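Local coordinates for diguanylate cyclase DosC (Escherichia coli, PDB 4ZVA), which senses oxygen through a haem-binding globin domain and, as a diguanylate cyclase, probably makes the second messenger cyclic di-GMP from GTP, at residues A[35-38]-A[39-43]; A[103-106]-A[107-111]; A[22-25]-A[26-30]; A[61-64]-A[65-68]. All coordinates share one frame; numbering follows the deposited sequence.

Contact 1: A[35-38]-A[39-43]. With HEM (protoporphyrin IX containing Fe), chain C.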
# COMPACT_ATOMS: atom_id res chain seq x y z
N ILE A 35 -13.71 13.42 2.96
CA ILE A 35 -14.71 13.82 1.97
C ILE A 35 -14.35 13.33 0.57
O ILE A 35 -15.19 12.76 -0.13
CB ILE A 35 -14.87 15.35 1.95
CG1 ILE A 35 -15.41 15.85 3.29
CG2 ILE A 35 -15.78 15.78 0.80
CD1 ILE A 35 -15.35 17.34 3.45
N GLU A 36 -13.10 13.55 0.17
CA GLU A 36 -12.63 13.12 -1.15
C GLU A 36 -12.61 11.59 -1.25
O GLU A 36 -12.91 11.03 -2.30
CB GLU A 36 -11.25 13.71 -1.44
CG GLU A 36 -10.68 13.37 -2.81
CD GLU A 36 -11.42 14.06 -3.96
OE1 GLU A 36 -12.37 14.83 -3.70
OE2 GLU A 36 -11.04 13.83 -5.12
N PHE A 37 -12.24 10.94 -0.16
CA PHE A 37 -12.29 9.48 -0.06
C PHE A 37 -13.68 8.97 -0.38
O PHE A 37 -13.85 8.08 -1.22
CB PHE A 37 -11.87 9.03 1.35
CG PHE A 37 -12.15 7.58 1.64
CD1 PHE A 37 -11.24 6.60 1.30
CD2 PHE A 37 -13.32 7.21 2.29
CE1 PHE A 37 -11.49 5.27 1.58
CE2 PHE A 37 -13.58 5.88 2.56
CZ PHE A 37 -12.66 4.91 2.21
N TYR A 38 -14.68 9.54 0.28
CA TYR A 38 -16.07 9.14 0.10
C TYR A 38 -16.53 9.35 -1.34
O TYR A 38 -17.22 8.50 -1.90
CB TYR A 38 -16.98 9.91 1.06
CG TYR A 38 -18.41 9.41 1.08
CD1 TYR A 38 -18.78 8.34 1.88
CD2 TYR A 38 -19.38 10.01 0.29
CE1 TYR A 38 -20.08 7.88 1.90
CE2 TYR A 38 -20.69 9.55 0.30
CZ TYR A 38 -21.03 8.48 1.11
OH TYR A 38 -22.33 8.03 1.12
N ARG A 39 -16.17 10.48 -1.92
CA ARG A 39 -16.57 10.81 -3.28
C ARG A 39 -16.03 9.81 -4.30
O ARG A 39 -16.76 9.34 -5.18
CB ARG A 39 -16.12 12.22 -3.66
CG ARG A 39 -16.64 12.68 -5.02
CD ARG A 39 -15.98 13.97 -5.46
NE ARG A 39 -14.55 13.80 -5.72
CZ ARG A 39 -14.06 13.32 -6.85
NH1 ARG A 39 -14.87 12.96 -7.84
NH2 ARG A 39 -12.75 13.19 -7.01
N ILE A 40 -14.75 9.48 -4.17
CA ILE A 40 -14.09 8.58 -5.11
C ILE A 40 -14.57 7.14 -4.94
O ILE A 40 -14.82 6.44 -5.92
CB ILE A 40 -12.56 8.63 -4.95
CG1 ILE A 40 -12.05 10.03 -5.30
CG2 ILE A 40 -11.88 7.59 -5.83
CD1 ILE A 40 -10.57 10.21 -5.09
N VAL A 41 -14.69 6.70 -3.69
CA VAL A 41 -15.19 5.37 -3.38
C VAL A 41 -16.61 5.17 -3.93
O VAL A 41 -16.93 4.10 -4.45
CB VAL A 41 -15.18 5.13 -1.86
CG1 VAL A 41 -16.14 4.01 -1.47
CG2 VAL A 41 -13.77 4.83 -1.38
N ARG A 42 -17.43 6.21 -3.85
CA ARG A 42 -18.81 6.18 -4.34
C ARG A 42 -18.89 5.83 -5.83
O ARG A 42 -19.88 5.26 -6.28
CB ARG A 42 -19.49 7.52 -4.09
CG ARG A 42 -20.12 7.67 -2.71
CD ARG A 42 -21.54 7.13 -2.67
NE ARG A 42 -22.46 7.97 -3.43
CZ ARG A 42 -23.76 7.72 -3.57
NH1 ARG A 42 -24.29 6.65 -2.99
NH2 ARG A 42 -24.52 8.54 -4.28
N ILE A 43 -17.85 6.19 -6.58
CA ILE A 43 -17.81 5.93 -8.01
C ILE A 43 -17.86 4.43 -8.30
O ILE A 43 -18.51 3.99 -9.25
CB ILE A 43 -16.53 6.52 -8.66
CG1 ILE A 43 -16.44 8.02 -8.36
CG2 ILE A 43 -16.52 6.28 -10.16
CD1 ILE A 43 -17.62 8.82 -8.88
CHA HEM C . -17.48 1.91 8.93
CHB HEM C . -18.03 1.33 4.15
CHC HEM C . -13.21 1.28 3.69
CHD HEM C . -12.75 2.93 8.22
C1A HEM C . -18.07 1.80 7.69
C2A HEM C . -19.48 1.85 7.37
C3A HEM C . -19.62 1.69 6.06
C4A HEM C . -18.31 1.52 5.48
CMA HEM C . -20.95 1.68 5.27
CAA HEM C . -20.65 2.07 8.36
CBA HEM C . -20.47 3.41 9.08
CGA HEM C . -21.74 3.77 9.81
O1A HEM C . -22.83 3.36 9.35
O2A HEM C . -21.64 4.49 10.84
C1B HEM C . -16.77 1.28 3.60
C2B HEM C . -16.47 1.20 2.19
C3B HEM C . -15.12 1.18 2.06
C4B HEM C . -14.56 1.26 3.39
CMB HEM C . -17.55 1.14 1.08
CAB HEM C . -14.23 1.11 0.79
CBB HEM C . -14.69 1.10 -0.46
C1C HEM C . -12.67 1.80 4.84
C2C HEM C . -11.29 2.21 5.02
C3C HEM C . -11.16 2.67 6.28
C4C HEM C . -12.45 2.56 6.92
CMC HEM C . -10.22 2.11 3.91
CAC HEM C . -9.91 3.24 7.02
CBC HEM C . -8.72 3.43 6.44
C1D HEM C . -13.97 2.81 8.85
C2D HEM C . -14.24 3.17 10.22
C3D HEM C . -15.72 2.85 10.45
C4D HEM C . -16.20 2.33 9.19
CMD HEM C . -13.22 3.76 11.23
CAD HEM C . -16.55 3.03 11.74
CBD HEM C . -15.96 2.17 12.85
CGD HEM C . -16.96 2.02 13.97
O1D HEM C . -16.56 1.56 15.07
O2D HEM C . -18.16 2.35 13.77
NA HEM C . -17.38 1.59 6.51
NB HEM C . -15.59 1.32 4.31
NC HEM C . -13.35 2.03 6.02
ND HEM C . -15.14 2.32 8.28
FE HEM C . -15.32 1.57 6.34

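Contact 2: A[103-106]-A[107-111]. With HEM (protoporphyrin IX containing Fe), chain C.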
# COMPACT_ATOMS: atom_id res chain seq x y z
N VAL A 103 -12.63 -3.05 0.51
CA VAL A 103 -11.93 -2.36 1.59
C VAL A 103 -10.51 -2.00 1.16
O VAL A 103 -10.05 -0.88 1.38
CB VAL A 103 -11.88 -3.21 2.87
CG1 VAL A 103 -11.10 -2.49 3.96
CG2 VAL A 103 -13.29 -3.52 3.35
N GLU A 104 -9.82 -2.96 0.54
CA GLU A 104 -8.47 -2.74 0.04
C GLU A 104 -8.44 -1.59 -0.96
O GLU A 104 -7.52 -0.77 -0.95
CB GLU A 104 -7.92 -4.01 -0.62
CG GLU A 104 -6.51 -3.85 -1.17
CD GLU A 104 -6.10 -5.01 -2.06
OE1 GLU A 104 -5.95 -6.14 -1.56
OE2 GLU A 104 -5.94 -4.78 -3.28
N MET A 105 -9.46 -1.53 -1.82
CA MET A 105 -9.60 -0.45 -2.78
C MET A 105 -9.74 0.90 -2.07
O MET A 105 -9.25 1.92 -2.56
CB MET A 105 -10.81 -0.70 -3.69
CG MET A 105 -11.05 0.37 -4.75
SD MET A 105 -12.13 1.71 -4.20
CE MET A 105 -13.66 0.81 -3.91
N GLY A 106 -10.42 0.90 -0.93
CA GLY A 106 -10.57 2.10 -0.14
C GLY A 106 -9.23 2.61 0.36
O GLY A 106 -8.95 3.81 0.30
N PHE A 107 -8.40 1.69 0.83
CA PHE A 107 -7.06 2.03 1.30
C PHE A 107 -6.20 2.59 0.18
O PHE A 107 -5.39 3.49 0.41
CB PHE A 107 -6.38 0.81 1.91
CG PHE A 107 -6.78 0.53 3.33
CD1 PHE A 107 -6.16 1.18 4.37
CD2 PHE A 107 -7.78 -0.39 3.61
CE1 PHE A 107 -6.52 0.93 5.68
CE2 PHE A 107 -8.15 -0.64 4.92
CZ PHE A 107 -7.52 0.02 5.96
N ARG A 108 -6.36 2.05 -1.03
CA ARG A 108 -5.58 2.52 -2.16
C ARG A 108 -5.99 3.95 -2.51
O ARG A 108 -5.14 4.79 -2.81
CB ARG A 108 -5.76 1.61 -3.38
CG ARG A 108 -4.80 1.94 -4.52
CD ARG A 108 -4.98 1.01 -5.71
NE ARG A 108 -6.23 1.26 -6.42
CZ ARG A 108 -6.41 2.26 -7.27
NH1 ARG A 108 -5.42 3.11 -7.52
NH2 ARG A 108 -7.58 2.41 -7.88
N VAL A 109 -7.29 4.21 -2.48
CA VAL A 109 -7.82 5.55 -2.73
C VAL A 109 -7.26 6.54 -1.72
O VAL A 109 -6.82 7.63 -2.09
CB VAL A 109 -9.36 5.57 -2.67
CG1 VAL A 109 -9.87 7.00 -2.71
CG2 VAL A 109 -9.94 4.76 -3.82
N LEU A 110 -7.27 6.15 -0.45
CA LEU A 110 -6.76 6.99 0.63
C LEU A 110 -5.29 7.33 0.42
O LEU A 110 -4.90 8.49 0.50
CB LEU A 110 -6.95 6.31 1.99
CG LEU A 110 -6.41 7.07 3.20
CD1 LEU A 110 -7.10 8.43 3.33
CD2 LEU A 110 -6.57 6.25 4.47
N LYS A 111 -4.48 6.31 0.16
CA LYS A 111 -3.05 6.52 -0.09
C LYS A 111 -2.82 7.38 -1.32
O LYS A 111 -1.89 8.18 -1.36
CB LYS A 111 -2.34 5.17 -0.24
CG LYS A 111 -2.19 4.41 1.06
CD LYS A 111 -1.54 3.04 0.87
CE LYS A 111 -2.48 2.08 0.17
NZ LYS A 111 -1.92 0.70 0.11
CHA HEM C . -17.48 1.91 8.93
CHB HEM C . -18.03 1.33 4.15
CHC HEM C . -13.21 1.28 3.69
CHD HEM C . -12.75 2.93 8.22
C1A HEM C . -18.07 1.80 7.69
C2A HEM C . -19.48 1.85 7.37
C3A HEM C . -19.62 1.69 6.06
C4A HEM C . -18.31 1.52 5.48
CMA HEM C . -20.95 1.68 5.27
CAA HEM C . -20.65 2.07 8.36
CBA HEM C . -20.47 3.41 9.08
CGA HEM C . -21.74 3.77 9.81
O1A HEM C . -22.83 3.36 9.35
O2A HEM C . -21.64 4.49 10.84
C1B HEM C . -16.77 1.28 3.60
C2B HEM C . -16.47 1.20 2.19
C3B HEM C . -15.12 1.18 2.06
C4B HEM C . -14.56 1.26 3.39
CMB HEM C . -17.55 1.14 1.08
CAB HEM C . -14.23 1.11 0.79
CBB HEM C . -14.69 1.10 -0.46
C1C HEM C . -12.67 1.80 4.84
C2C HEM C . -11.29 2.21 5.02
C3C HEM C . -11.16 2.67 6.28
C4C HEM C . -12.45 2.56 6.92
CMC HEM C . -10.22 2.11 3.91
CAC HEM C . -9.91 3.24 7.02
CBC HEM C . -8.72 3.43 6.44
C1D HEM C . -13.97 2.81 8.85
C2D HEM C . -14.24 3.17 10.22
C3D HEM C . -15.72 2.85 10.45
C4D HEM C . -16.20 2.33 9.19
CMD HEM C . -13.22 3.76 11.23
CAD HEM C . -16.55 3.03 11.74
CBD HEM C . -15.96 2.17 12.85
CGD HEM C . -16.96 2.02 13.97
O1D HEM C . -16.56 1.56 15.07
O2D HEM C . -18.16 2.35 13.77
NA HEM C . -17.38 1.59 6.51
NB HEM C . -15.59 1.32 4.31
NC HEM C . -13.35 2.03 6.02
ND HEM C . -15.14 2.32 8.28
FE HEM C . -15.32 1.57 6.34
O HOH W 1 -4.31 -0.66 -1.13

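Contact 3: A[22-25]-A[26-30]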
# COMPACT_ATOMS: atom_id res chain seq x y z
N ALA A 22 3.91 14.35 9.85
CA ALA A 22 2.90 13.39 9.43
C ALA A 22 1.60 13.61 10.21
O ALA A 22 0.50 13.56 9.65
CB ALA A 22 3.40 11.97 9.62
N ALA A 23 1.73 13.83 11.51
CA ALA A 23 0.57 14.13 12.35
C ALA A 23 -0.06 15.46 11.95
O ALA A 23 -1.28 15.60 11.94
CB ALA A 23 0.95 14.14 13.82
N GLU A 24 0.79 16.43 11.61
CA GLU A 24 0.31 17.75 11.22
C GLU A 24 -0.53 17.66 9.96
O GLU A 24 -1.62 18.22 9.88
CB GLU A 24 1.49 18.71 11.01
CG GLU A 24 1.11 20.19 10.94
CD GLU A 24 0.66 20.63 9.56
OE1 GLU A 24 0.98 19.94 8.57
OE2 GLU A 24 -0.02 21.68 9.46
N ILE A 25 -0.02 16.93 8.97
CA ILE A 25 -0.74 16.71 7.72
C ILE A 25 -2.09 16.04 7.98
O ILE A 25 -3.11 16.44 7.42
CB ILE A 25 0.09 15.85 6.74
CG1 ILE A 25 1.27 16.65 6.20
CG2 ILE A 25 -0.78 15.37 5.59
CD1 ILE A 25 0.87 17.83 5.35
N ALA A 26 -2.08 15.04 8.85
CA ALA A 26 -3.28 14.28 9.15
C ALA A 26 -4.38 15.16 9.75
O ALA A 26 -5.49 15.21 9.24
CB ALA A 26 -2.95 13.13 10.09
N VAL A 27 -4.07 15.84 10.85
CA VAL A 27 -5.06 16.67 11.53
C VAL A 27 -5.55 17.81 10.64
O VAL A 27 -6.75 18.07 10.56
CB VAL A 27 -4.49 17.25 12.84
CG1 VAL A 27 -5.53 18.14 13.54
CG2 VAL A 27 -4.06 16.12 13.76
N ALA A 28 -4.63 18.47 9.94
CA ALA A 28 -4.98 19.63 9.12
C ALA A 28 -5.83 19.26 7.91
O ALA A 28 -6.60 20.08 7.41
CB ALA A 28 -3.71 20.35 8.66
N HIS A 29 -5.69 18.03 7.42
CA HIS A 29 -6.32 17.67 6.16
C HIS A 29 -7.24 16.45 6.25
O HIS A 29 -7.75 15.99 5.23
CB HIS A 29 -5.25 17.43 5.09
CG HIS A 29 -4.41 18.64 4.80
ND1 HIS A 29 -3.18 18.84 5.38
CD2 HIS A 29 -4.65 19.73 4.03
CE1 HIS A 29 -2.68 19.99 4.95
NE2 HIS A 29 -3.55 20.55 4.14
N ALA A 30 -7.45 15.93 7.46
CA ALA A 30 -8.34 14.78 7.65
C ALA A 30 -9.73 15.03 7.09
O ALA A 30 -10.35 14.13 6.51
CB ALA A 30 -8.43 14.41 9.12

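Contact 4: A[61-64]-A[65-68]. With HEM (protoporphyrin IX containing Fe), chain C.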
# COMPACT_ATOMS: atom_id res chain seq x y z
N LYS A 61 -17.75 9.58 7.23
CA LYS A 61 -16.83 10.69 7.03
C LYS A 61 -16.20 11.10 8.35
O LYS A 61 -14.99 11.34 8.43
CB LYS A 61 -17.54 11.88 6.38
CG LYS A 61 -17.89 11.67 4.92
CD LYS A 61 -18.55 12.90 4.33
CE LYS A 61 -18.84 12.72 2.85
NZ LYS A 61 -19.48 13.92 2.25
N SER A 62 -17.02 11.18 9.39
CA SER A 62 -16.55 11.51 10.73
C SER A 62 -15.63 10.42 11.28
O SER A 62 -14.63 10.71 11.94
CB SER A 62 -17.73 11.73 11.68
OG SER A 62 -17.28 11.92 13.01
N ALA A 63 -15.97 9.17 10.99
CA ALA A 63 -15.16 8.04 11.43
C ALA A 63 -13.81 8.02 10.72
O ALA A 63 -12.79 7.69 11.33
CB ALA A 63 -15.91 6.73 11.20
N MET A 64 -13.81 8.36 9.44
CA MET A 64 -12.58 8.38 8.65
C MET A 64 -11.60 9.44 9.14
O MET A 64 -10.39 9.20 9.20
CB MET A 64 -12.89 8.61 7.17
CG MET A 64 -13.34 7.36 6.42
SD MET A 64 -12.07 6.08 6.34
CE MET A 64 -10.66 7.01 5.73
N GLU A 65 -12.11 10.62 9.50
CA GLU A 65 -11.26 11.68 10.03
C GLU A 65 -10.52 11.22 11.27
O GLU A 65 -9.32 11.44 11.41
CB GLU A 65 -12.09 12.92 10.38
CG GLU A 65 -12.38 13.85 9.23
CD GLU A 65 -12.85 15.21 9.71
OE1 GLU A 65 -12.19 15.78 10.61
OE2 GLU A 65 -13.86 15.71 9.19
N ARG A 66 -11.26 10.60 12.18
CA ARG A 66 -10.69 10.08 13.41
C ARG A 66 -9.67 8.98 13.11
O ARG A 66 -8.60 8.93 13.72
CB ARG A 66 -11.79 9.56 14.33
CG ARG A 66 -11.32 9.08 15.69
CD ARG A 66 -12.47 8.47 16.48
NE ARG A 66 -13.73 9.15 16.21
CZ ARG A 66 -14.77 8.59 15.60
NH1 ARG A 66 -14.71 7.33 15.21
NH2 ARG A 66 -15.88 9.29 15.40
N TRP A 67 -10.00 8.11 12.17
CA TRP A 67 -9.12 7.01 11.80
C TRP A 67 -7.79 7.52 11.26
O TRP A 67 -6.73 7.09 11.70
CB TRP A 67 -9.79 6.11 10.76
CG TRP A 67 -9.04 4.83 10.51
CD1 TRP A 67 -9.29 3.61 11.07
CD2 TRP A 67 -7.92 4.64 9.63
NE1 TRP A 67 -8.40 2.68 10.60
CE2 TRP A 67 -7.55 3.28 9.71
CE3 TRP A 67 -7.21 5.49 8.77
CZ2 TRP A 67 -6.49 2.75 8.98
CZ3 TRP A 67 -6.15 4.96 8.05
CH2 TRP A 67 -5.80 3.60 8.15
N ILE A 68 -7.87 8.45 10.31
CA ILE A 68 -6.68 9.01 9.68
C ILE A 68 -5.76 9.66 10.70
O ILE A 68 -4.55 9.42 10.69
CB ILE A 68 -7.06 10.04 8.60
CG1 ILE A 68 -7.75 9.34 7.43
CG2 ILE A 68 -5.84 10.79 8.11
CD1 ILE A 68 -8.42 10.27 6.45
CHA HEM C . -17.48 1.91 8.93
CHB HEM C . -18.03 1.33 4.15
CHC HEM C . -13.21 1.28 3.69
CHD HEM C . -12.75 2.93 8.22
C1A HEM C . -18.07 1.80 7.69
C2A HEM C . -19.48 1.85 7.37
C3A HEM C . -19.62 1.69 6.06
C4A HEM C . -18.31 1.52 5.48
CMA HEM C . -20.95 1.68 5.27
CAA HEM C . -20.65 2.07 8.36
CBA HEM C . -20.47 3.41 9.08
CGA HEM C . -21.74 3.77 9.81
O1A HEM C . -22.83 3.36 9.35
O2A HEM C . -21.64 4.49 10.84
C1B HEM C . -16.77 1.28 3.60
C2B HEM C . -16.47 1.20 2.19
C3B HEM C . -15.12 1.18 2.06
C4B HEM C . -14.56 1.26 3.39
CMB HEM C . -17.55 1.14 1.08
CAB HEM C . -14.23 1.11 0.79
CBB HEM C . -14.69 1.10 -0.46
C1C HEM C . -12.67 1.80 4.84
C2C HEM C . -11.29 2.21 5.02
C3C HEM C . -11.16 2.67 6.28
C4C HEM C . -12.45 2.56 6.92
CMC HEM C . -10.22 2.11 3.91
CAC HEM C . -9.91 3.24 7.02
CBC HEM C . -8.72 3.43 6.44
C1D HEM C . -13.97 2.81 8.85
C2D HEM C . -14.24 3.17 10.22
C3D HEM C . -15.72 2.85 10.45
C4D HEM C . -16.20 2.33 9.19
CMD HEM C . -13.22 3.76 11.23
CAD HEM C . -16.55 3.03 11.74
CBD HEM C . -15.96 2.17 12.85
CGD HEM C . -16.96 2.02 13.97
O1D HEM C . -16.56 1.56 15.07
O2D HEM C . -18.16 2.35 13.77
NA HEM C . -17.38 1.59 6.51
NB HEM C . -15.59 1.32 4.31
NC HEM C . -13.35 2.03 6.02
ND HEM C . -15.14 2.32 8.28
FE HEM C . -15.32 1.57 6.34
O HOH W 2 -12.36 6.07 13.62

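Contact 1: A[35-38]-A[39-43]
E36 and R39 lie alongside each other on the outer flank of this helix, pointing the same way, and the arginine takes hold of the carboxylate side-on through NE and one terminal NH. R39 NH2 reaches E36 OE2 at 2.6 Å in a nearly straight bond (176°), and R39 NE reaches E36 OE1 at 3.1 Å. Both oxygens lie in the guanidinium plane, whereas each nitrogen approaches from above the carboxylate plane; the two flat groups are turned 44° against each other. The bend of the E36 chain at chi2 folds the acid along the helix so that the pair can form. On the haem side, F37 presents a ring face to V41, whose CG2 stands 3.9 Å from the ring centroid in a CH-pi contact, and the edge of the ring meets the porphyrin, F37 CZ being 4.0 Å from HEM CHC. The other valine branch, V41 CG1, touches the vinyl carbon HEM CBB at 3.4 Å, so a branched aliphatic serves both partners. Y38 and R42 run side by side, with R42 CG 4.0 Å from the tyrosine centroid over its face and ring and guanidinium only 7° from parallel; R42 NH1 goes on to E48. Helix 54-72 packs on F37 through M64 and on Y38 through K61, while helix 100-119 receives I40 on V109 and I113.

Contact 2: A[103-106]-A[107-111]
V103 and F107, one helical turn apart, point the same way beside the haem, and V103 CG1 rests 3.6 Å from F107 CE2. The packing is tight here. The methyl HEM CMC lies over one face of the phenyl ring, 3.5 Å from F107 CD2, and F107 CE1 meets the vinyl carbon HEM CBC at 3.4 Å. With CG set beside its own backbone N (chi1 -81°), the ring lies back along the preceding turn, which brings V103 O to its edge. Were F107 an alanine, the HEM CMC methyl and V103 CG1 would probably lose their aromatic partner, and a gap would open beside the porphyrin. G106 suits its place because a side-chain carbon here would run into the vinyl carbon HEM CAB; without one, G106 C packs 3.7 Å from HEM CMC. M105 bends at chi2 and chi3, bringing SD to 3.8 Å from V109 CG2 and leaving its methyl CE for the vinyl carbon HEM CBB. The other side of the helix is polar and faces the second subunit; R108 is partly exposed there, and a water donates to E104 O and accepts from K111 NZ at 3.0 Å, bridging two turns. E104 bonds to T147 of the second subunit, R108 pairs with E144 of that subunit, and K111 reaches D140 of both chains. Within its own chain, helix 125-147 covers F107 with I139, M143 and M146, and helix 54-72 meets L110 through W67 and I68.

Contact 3: A[22-25]-A[26-30]
The imidazole of H29 turns its edge, not a face, to the preceding turn: I25 O lies close to the ring plane and takes a hydrogen bond from H29 ND1 at 3.2 Å. The donor in turn lies in the carbonyl plane of I25, on a lone pair, though the bond is bent (143° at the hydrogen). The same oxygen also accepts H29 N at 3.0 Å, a weak bond because its angle is poor. Here the backbone departs from regular helix, with H29 at phi -124°, and the next amide, A30 N, makes a weak bond to A26 O as well. With CG placed beside the backbone N, the ring swings back over the previous turn, and I25 CD1 comes to 4.2 Å from ND1 of H29. A phenylalanine at H29 would probably leave I25 O with just its weak backbone bond and no partner for that lone pair. Small alanines suit the packed flanks, A22 and A26 letting helices 125-147 and 54-72 come close, while I25 fills the side facing helix 100-119. Chemically, ND1 carries a hydrogen and strengthens a poorly held helical carbonyl; E24 OE1, 5.4 Å from H29 ND1, might mildly favour a positive charge on the ring.

Contact 4: A[61-64]-A[65-68]
M64 bridges I68 and the haem, its CE lying 4.0 Å from I68 CD1 as the two chains cross. The sulfur is the methionine's main contact with the porphyrin: M64 SD sits 3.5 Å from HEM C3C, and bends at chi2 (-64°) and chi3 (-51°) turn the flexible, polarisable thioether against the macrocycle. One residue earlier, A63 presents just a methyl, CB being 3.8 Å from HEM CAD, small enough to leave room for the propionate stem. W67 offers a broad flat surface: the vinyl carbon HEM CBC lies over a face of the indole, 3.4 Å from W67 CH2. This is a globin-fold arrangement, in which a helix, here 54-72, runs past the haem and lines the pocket with residues from one flank.

Behind this shell, the backbone sets the spacing. W67 N donates to A63 O at 2.9 Å and I68 N to M64 O at the same length, keeping M64, A63 and W67 on the haem side. A63 O also receives a water at 2.8 Å, which accepts a weak bond from R66 NH1; the guanidinium of R66 lays one face towards S62 O. Further out, Q86 accepts from W67 NE1, a bond that probably helps to hold the indole's rotation. E65, its CG 3.7 Å from K61 O, carries its carboxylate to H31 of helix 16-43, and K61 stretches out to pair with E57 on its own helix.

Contacts 1, 2 and 4 line part of the haem pocket and touch one another, whereas contact 3 lies farther off, the side chain of A30 being about 11 Å from the haem. M64 of contact 4 and V103 of contact 2 stand on opposite sides of the porphyrin plane. Contacts 1 and 2 meet where F37 CE1 lies 3.2 Å from G106 O; contacts 1 and 4 meet where F37 CE2 lies 4.1 Å from M64 SD. Contact 2 joins contact 4 through F107 CE1 and W67 CH2, 3.7 Å apart. Contact 3 shares helix 16-43 with contact 1, about 19 Å away between centres, and touches contact 4 where A30 O lies 3.4 Å from E65 CG.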